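Local structure of NURA (Sulfolobus solfataricus, 2YGK) at residues G134-K139 with V197-K202; L232-I237 with E255-Y260. The protein is a manganese-dependent nuclease that processes DNA ends and probably acts with HerA in resection during double-strand break repair. One frame throughout, in Å; residues are numbered along the deposited sequence.

Contact 1 (G134-K139 with V197-K202)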
loop_
_atom_site.group_PDB
_atom_site.type_symbol
_atom_site.label_atom_id
_atom_site.label_comp_id
_atom_site.label_asym_id
_atom_site.label_seq_id
_atom_site.Cartn_x
_atom_site.Cartn_y
_atom_site.Cartn_z
ATOM N N GLY A 134 -2.995 -17.786 -2.270
ATOM C CA GLY A 134 -4.063 -16.874 -1.945
ATOM C C GLY A 134 -5.397 -17.545 -1.669
ATOM O O GLY A 134 -5.695 -18.632 -2.164
ATOM N N SER A 135 -6.234 -16.852 -0.906
ATOM C CA SER A 135 -7.539 -17.388 -0.516
ATOM C C SER A 135 -8.583 -17.278 -1.619
ATOM O O SER A 135 -8.516 -16.379 -2.465
ATOM C CB SER A 135 -8.049 -16.607 0.658
ATOM O OG SER A 135 -8.084 -15.222 0.277
ATOM N N LEU A 136 -9.573 -18.168 -1.576
ATOM C CA LEU A 136 -10.714 -18.086 -2.489
ATOM C C LEU A 136 -11.379 -16.700 -2.388
ATOM O O LEU A 136 -11.543 -16.027 -3.373
ATOM C CB LEU A 136 -11.722 -19.219 -2.194
ATOM C CG LEU A 136 -12.882 -19.462 -3.174
ATOM C CD1 LEU A 136 -12.394 -19.455 -4.635
ATOM C CD2 LEU A 136 -13.608 -20.763 -2.865
ATOM N N SER A 137 -11.716 -16.283 -1.178
ATOM C CA SER A 137 -12.382 -15.005 -0.931
ATOM C C SER A 137 -11.623 -13.869 -1.555
ATOM O O SER A 137 -12.225 -13.042 -2.185
ATOM C CB SER A 137 -12.539 -14.737 0.583
ATOM O OG SER A 137 -11.399 -15.231 1.362
ATOM N N LYS A 138 -10.303 -13.828 -1.408
ATOM C CA LYS A 138 -9.556 -12.690 -1.934
ATOM C C LYS A 138 -9.443 -12.703 -3.464
ATOM O O LYS A 138 -9.504 -11.658 -4.088
ATOM C CB LYS A 138 -8.184 -12.508 -1.239
ATOM C CG LYS A 138 -8.238 -11.477 -0.036
ATOM C CD LYS A 138 -7.020 -11.547 0.929
ATOM C CE LYS A 138 -7.329 -10.918 2.317
ATOM N NZ LYS A 138 -6.515 -11.526 3.454
ATOM N N LYS A 139 -9.289 -13.881 -4.058
ATOM C CA LYS A 139 -9.169 -14.015 -5.523
ATOM C C LYS A 139 -10.459 -13.630 -6.244
ATOM O O LYS A 139 -10.421 -13.090 -7.362
ATOM C CB LYS A 139 -8.811 -15.443 -5.909
ATOM C CG LYS A 139 -7.417 -15.880 -5.495
ATOM C CD LYS A 139 -6.352 -15.424 -6.467
ATOM C CE LYS A 139 -4.962 -15.291 -5.820
ATOM N NZ LYS A 139 -4.044 -16.380 -6.259
ATOM N N VAL A 197 -8.808 -28.017 -6.785
ATOM C CA VAL A 197 -8.071 -26.774 -6.601
ATOM C C VAL A 197 -7.931 -26.467 -5.103
ATOM O O VAL A 197 -8.923 -26.441 -4.357
ATOM C CB VAL A 197 -8.746 -25.569 -7.284
ATOM C CG1 VAL A 197 -7.784 -24.436 -7.311
ATOM C CG2 VAL A 197 -9.183 -25.925 -8.664
ATOM N N LEU A 198 -6.695 -26.236 -4.680
ATOM C CA LEU A 198 -6.399 -25.941 -3.304
ATOM C C LEU A 198 -5.904 -24.542 -3.297
ATOM O O LEU A 198 -4.904 -24.233 -3.928
ATOM C CB LEU A 198 -5.316 -26.867 -2.772
ATOM C CG LEU A 198 -5.671 -28.356 -2.787
ATOM C CD1 LEU A 198 -4.585 -29.130 -2.123
ATOM C CD2 LEU A 198 -7.027 -28.616 -2.118
ATOM N N TRP A 199 -6.608 -23.701 -2.561
ATOM C CA TRP A 199 -6.281 -22.335 -2.476
ATOM C C TRP A 199 -5.579 -22.107 -1.141
ATOM O O TRP A 199 -6.219 -22.031 -0.093
ATOM C CB TRP A 199 -7.573 -21.529 -2.554
ATOM C CG TRP A 199 -8.409 -21.824 -3.771
ATOM C CD1 TRP A 199 -9.313 -22.850 -3.942
ATOM C CD2 TRP A 199 -8.463 -21.053 -4.963
ATOM N NE1 TRP A 199 -9.905 -22.768 -5.177
ATOM C CE2 TRP A 199 -9.404 -21.671 -5.824
ATOM C CE3 TRP A 199 -7.817 -19.884 -5.386
ATOM C CZ2 TRP A 199 -9.709 -21.163 -7.084
ATOM C CZ3 TRP A 199 -8.115 -19.385 -6.619
ATOM C CH2 TRP A 199 -9.063 -20.031 -7.466
ATOM N N ILE A 200 -4.273 -21.926 -1.181
ATOM C CA ILE A 200 -3.482 -21.929 0.029
ATOM C C ILE A 200 -2.930 -20.559 0.374
ATOM O O ILE A 200 -2.373 -19.889 -0.507
ATOM C CB ILE A 200 -2.328 -22.885 -0.153
ATOM C CG1 ILE A 200 -2.907 -24.301 -0.277
ATOM C CG2 ILE A 200 -1.363 -22.774 0.972
ATOM C CD1 ILE A 200 -1.895 -25.331 -0.534
ATOM N N SER A 201 -3.062 -20.160 1.641
ATOM C CA SER A 201 -2.484 -18.930 2.105
ATOM C C SER A 201 -1.742 -19.056 3.438
ATOM O O SER A 201 -2.172 -19.760 4.321
ATOM C CB SER A 201 -3.535 -17.759 2.163
ATOM O OG SER A 201 -4.779 -18.089 2.781
ATOM N N LYS A 202 -0.634 -18.312 3.539
ATOM C CA LYS A 202 0.177 -18.170 4.731
ATOM C C LYS A 202 -0.453 -17.198 5.727
ATOM O O LYS A 202 -0.200 -17.283 6.917
ATOM C CB LYS A 202 1.570 -17.675 4.341
ATOM C CG LYS A 202 2.380 -18.618 3.430
ATOM C CD LYS A 202 3.705 -17.977 2.862
ATOM C CE LYS A 202 4.879 -19.043 2.861
ATOM N NZ LYS A 202 6.180 -18.519 2.244
#

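Contact 2 (L232-I237 with E255-Y260)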
loop_
_atom_site.group_PDB
_atom_site.type_symbol
_atom_site.label_atom_id
_atom_site.label_comp_id
_atom_site.label_asym_id
_atom_site.label_seq_id
_atom_site.Cartn_x
_atom_site.Cartn_y
_atom_site.Cartn_z
ATOM N N LEU A 232 -13.238 -28.204 10.436
ATOM C CA LEU A 232 -13.586 -27.793 9.093
ATOM C C LEU A 232 -14.659 -26.765 9.196
ATOM O O LEU A 232 -15.531 -26.880 10.013
ATOM C CB LEU A 232 -14.082 -28.984 8.265
ATOM C CG LEU A 232 -12.944 -29.888 7.751
ATOM C CD1 LEU A 232 -11.930 -30.272 8.860
ATOM C CD2 LEU A 232 -13.498 -31.176 7.102
ATOM N N ILE A 233 -14.558 -25.744 8.368
ATOM C CA ILE A 233 -15.481 -24.647 8.356
ATOM C C ILE A 233 -16.090 -24.667 6.984
ATOM O O ILE A 233 -15.374 -24.859 5.998
ATOM C CB ILE A 233 -14.761 -23.306 8.507
ATOM C CG1 ILE A 233 -13.792 -23.326 9.690
ATOM C CG2 ILE A 233 -15.758 -22.184 8.631
ATOM C CD1 ILE A 233 -13.132 -21.974 9.951
ATOM N N ILE A 234 -17.406 -24.469 6.928
ATOM C CA ILE A 234 -18.155 -24.477 5.686
ATOM C C ILE A 234 -18.672 -23.068 5.487
ATOM O O ILE A 234 -19.375 -22.536 6.332
ATOM C CB ILE A 234 -19.264 -25.560 5.729
ATOM C CG1 ILE A 234 -18.609 -26.942 5.847
ATOM C CG2 ILE A 234 -20.135 -25.528 4.483
ATOM C CD1 ILE A 234 -19.516 -28.020 6.312
ATOM N N LYS A 235 -18.264 -22.458 4.382
ATOM C CA LYS A 235 -18.462 -21.031 4.123
ATOM C C LYS A 235 -19.232 -20.826 2.827
ATOM O O LYS A 235 -19.367 -21.753 2.035
ATOM C CB LYS A 235 -17.101 -20.351 3.981
ATOM C CG LYS A 235 -16.232 -20.436 5.229
ATOM C CD LYS A 235 -15.008 -19.539 5.135
ATOM C CE LYS A 235 -15.350 -18.056 5.165
ATOM N NZ LYS A 235 -16.088 -17.674 6.399
ATOM N N ASN A 236 -19.725 -19.614 2.598
ATOM C CA ASN A 236 -20.406 -19.315 1.339
ATOM C C ASN A 236 -19.916 -17.998 0.745
ATOM O O ASN A 236 -19.025 -17.367 1.291
ATOM C CB ASN A 236 -21.941 -19.358 1.518
ATOM C CG ASN A 236 -22.496 -18.174 2.332
ATOM O OD1 ASN A 236 -21.757 -17.442 3.000
ATOM N ND2 ASN A 236 -23.812 -18.000 2.282
ATOM N N ILE A 237 -20.473 -17.598 -0.386
ATOM C CA ILE A 237 -20.029 -16.388 -1.051
ATOM C C ILE A 237 -21.210 -15.465 -1.320
ATOM O O ILE A 237 -21.108 -14.249 -1.158
ATOM C CB ILE A 237 -19.357 -16.718 -2.366
ATOM C CG1 ILE A 237 -18.600 -18.037 -2.274
ATOM C CG2 ILE A 237 -18.404 -15.623 -2.738
ATOM C CD1 ILE A 237 -17.948 -18.417 -3.581
ATOM N N GLU A 255 -20.571 -23.151 -2.113
ATOM C CA GLU A 255 -20.191 -23.348 -0.739
ATOM C C GLU A 255 -18.835 -24.031 -0.775
ATOM O O GLU A 255 -18.635 -25.006 -1.511
ATOM C CB GLU A 255 -21.218 -24.212 0.007
ATOM C CG GLU A 255 -22.443 -23.428 0.491
ATOM C CD GLU A 255 -23.227 -24.159 1.589
ATOM O OE1 GLU A 255 -23.590 -25.357 1.416
ATOM O OE2 GLU A 255 -23.483 -23.516 2.630
ATOM N N TYR A 256 -17.904 -23.515 0.016
ATOM C CA TYR A 256 -16.592 -24.108 0.096
ATOM C C TYR A 256 -16.219 -24.444 1.518
ATOM O O TYR A 256 -16.895 -24.050 2.463
ATOM C CB TYR A 256 -15.544 -23.221 -0.574
ATOM C CG TYR A 256 -15.274 -21.893 0.067
ATOM C CD1 TYR A 256 -16.152 -20.833 -0.083
ATOM C CD2 TYR A 256 -14.104 -21.677 0.767
ATOM C CE1 TYR A 256 -15.887 -19.582 0.495
ATOM C CE2 TYR A 256 -13.818 -20.461 1.343
ATOM C CZ TYR A 256 -14.709 -19.408 1.210
ATOM O OH TYR A 256 -14.401 -18.195 1.782
ATOM N N THR A 257 -15.146 -25.215 1.650
ATOM C CA THR A 257 -14.654 -25.625 2.944
ATOM C C THR A 257 -13.292 -24.990 3.207
ATOM O O THR A 257 -12.438 -24.958 2.322
ATOM C CB THR A 257 -14.519 -27.138 3.025
ATOM O OG1 THR A 257 -15.780 -27.740 2.744
ATOM C CG2 THR A 257 -14.099 -27.555 4.408
ATOM N N THR A 258 -13.113 -24.493 4.432
ATOM C CA THR A 258 -11.826 -24.056 4.888
ATOM C C THR A 258 -11.367 -24.982 6.010
ATOM O O THR A 258 -12.162 -25.431 6.827
ATOM C CB THR A 258 -11.876 -22.583 5.349
ATOM O OG1 THR A 258 -12.337 -21.751 4.262
ATOM C CG2 THR A 258 -10.501 -22.098 5.759
ATOM N N PHE A 259 -10.086 -25.316 6.011
ATOM C CA PHE A 259 -9.436 -25.806 7.222
ATOM C C PHE A 259 -8.049 -25.204 7.302
ATOM O O PHE A 259 -7.533 -24.708 6.304
ATOM C CB PHE A 259 -9.361 -27.332 7.254
ATOM C CG PHE A 259 -8.578 -27.939 6.132
ATOM C CD1 PHE A 259 -9.174 -28.216 4.923
ATOM C CD2 PHE A 259 -7.261 -28.273 6.294
ATOM C CE1 PHE A 259 -8.433 -28.788 3.850
ATOM C CE2 PHE A 259 -6.523 -28.856 5.234
ATOM C CZ PHE A 259 -7.112 -29.095 4.022
ATOM N N TYR A 260 -7.463 -25.263 8.494
ATOM C CA TYR A 260 -6.091 -24.876 8.746
ATOM C C TYR A 260 -5.288 -26.107 8.987
ATOM O O TYR A 260 -5.729 -27.025 9.656
ATOM C CB TYR A 260 -6.041 -24.024 9.962
ATOM C CG TYR A 260 -6.708 -22.713 9.744
ATOM C CD1 TYR A 260 -6.015 -21.636 9.127
ATOM C CD2 TYR A 260 -8.015 -22.508 10.139
ATOM C CE1 TYR A 260 -6.615 -20.410 8.941
ATOM C CE2 TYR A 260 -8.631 -21.249 9.968
ATOM C CZ TYR A 260 -7.924 -20.215 9.351
ATOM O OH TYR A 260 -8.524 -18.979 9.178
#

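Contact 1 (G134-K139 with V197-K202)
L136 and K139, on the first turn of helix 136-140, meet the indole of W199 on strand 197-201, in the central sheet of the RNase H-like NurA domain. Strand 129-133 runs parallel beside 197-201, and the chain leaves it through G134 and S135 to start the helix. W199 can be followed outward. Its CB sits 3.5 Å from G134 O, which lies near the plane of the ring at its edge. On the six-membered ring, CE2 and CZ2 lie under the methyl CD1 of L136, a CH-pi contact 4.1 Å from the ring centroid and displaced toward the rim; V197 CG1 touches the opposite face. CZ3 meets K139 CG at 3.7 Å, approached obliquely.

Beyond CG of K139, chi2 (-82°) turns CD aside, and a second bend at chi4 sets NZ, which hydrogen-bonds D133 O and forms a salt bridge with E116. This lysine lies about 6 Å, side chain to ion, from the bound manganese, which D58 and D133 coordinate.

Next along the strand, G134 N donates to I200 O over 2.8 Å in a nearly straight bond, with the nitrogen well above the carbonyl plane. At the backbone angles of G134 a CB would collide with the carbonyl oxygen of D133. S135 is the N-cap: its OG accepts from K138 N at 3.1 Å.

Contact 2 (L232-I237 with E255-Y260)
I233 O accepts from T258 N over 2.8 Å and also takes a CA-H...O contact from T257 CA at 3.2 Å, in an antiparallel pairing of strands 228-236 and 255-262 within the large mixed sheet. I233 N returns a bond to T258 O. Two residues on, the hydrogen-bonded pair K235 and Y256 repeats the pattern: K235 N donates to Y256 O (2.8 Å), and Y256 N gives a longer bond back to K235 O.

K235 and Y256 share a sheet face with I233 and T258. CB of K235 stands over one face of the phenol, 4.0 Å from its centroid and offset toward the rim, a CH-pi contact. Farther along the lysine, CE comes 3.5 Å from the phenol OH and CD packs on T258 OG1; the chain then bends away, and NZ forms a salt bridge with D208. An alanine in place of Y256 would probably open a gap beside the K235 chain and leave its methylenes freer to turn.

T258 OG1 is hydrogen-bonded to D273 OD1 on the next strand. At the end of the pairing the side chains of I237 and Y256 cross at about a right angle, with I237 CG1 4.2 Å from Y256 CE1.

Overall arrangement
Both segments of contact 1 precede both segments of contact 2 in the sequence, and the centres of the two contacts are about 11 Å apart. Both reach the same mixed sheet, where strand 270-275 separates strand 197-201 from strand 255-262. Helix 136-140 packs across the intervening strand, and L136 CD2 comes 3.6 Å from Y256 CG. D273 on that strand ties the contacts too: besides holding T258 in contact 2, it uses its other carboxylate oxygen, OD2, to accept a hydrogen bond from L136 N in contact 1. Contact 1 sits near the manganese site, whereas contact 2 extends the sheet away from it, toward the outermost strand 39-41, all within the NurA domain.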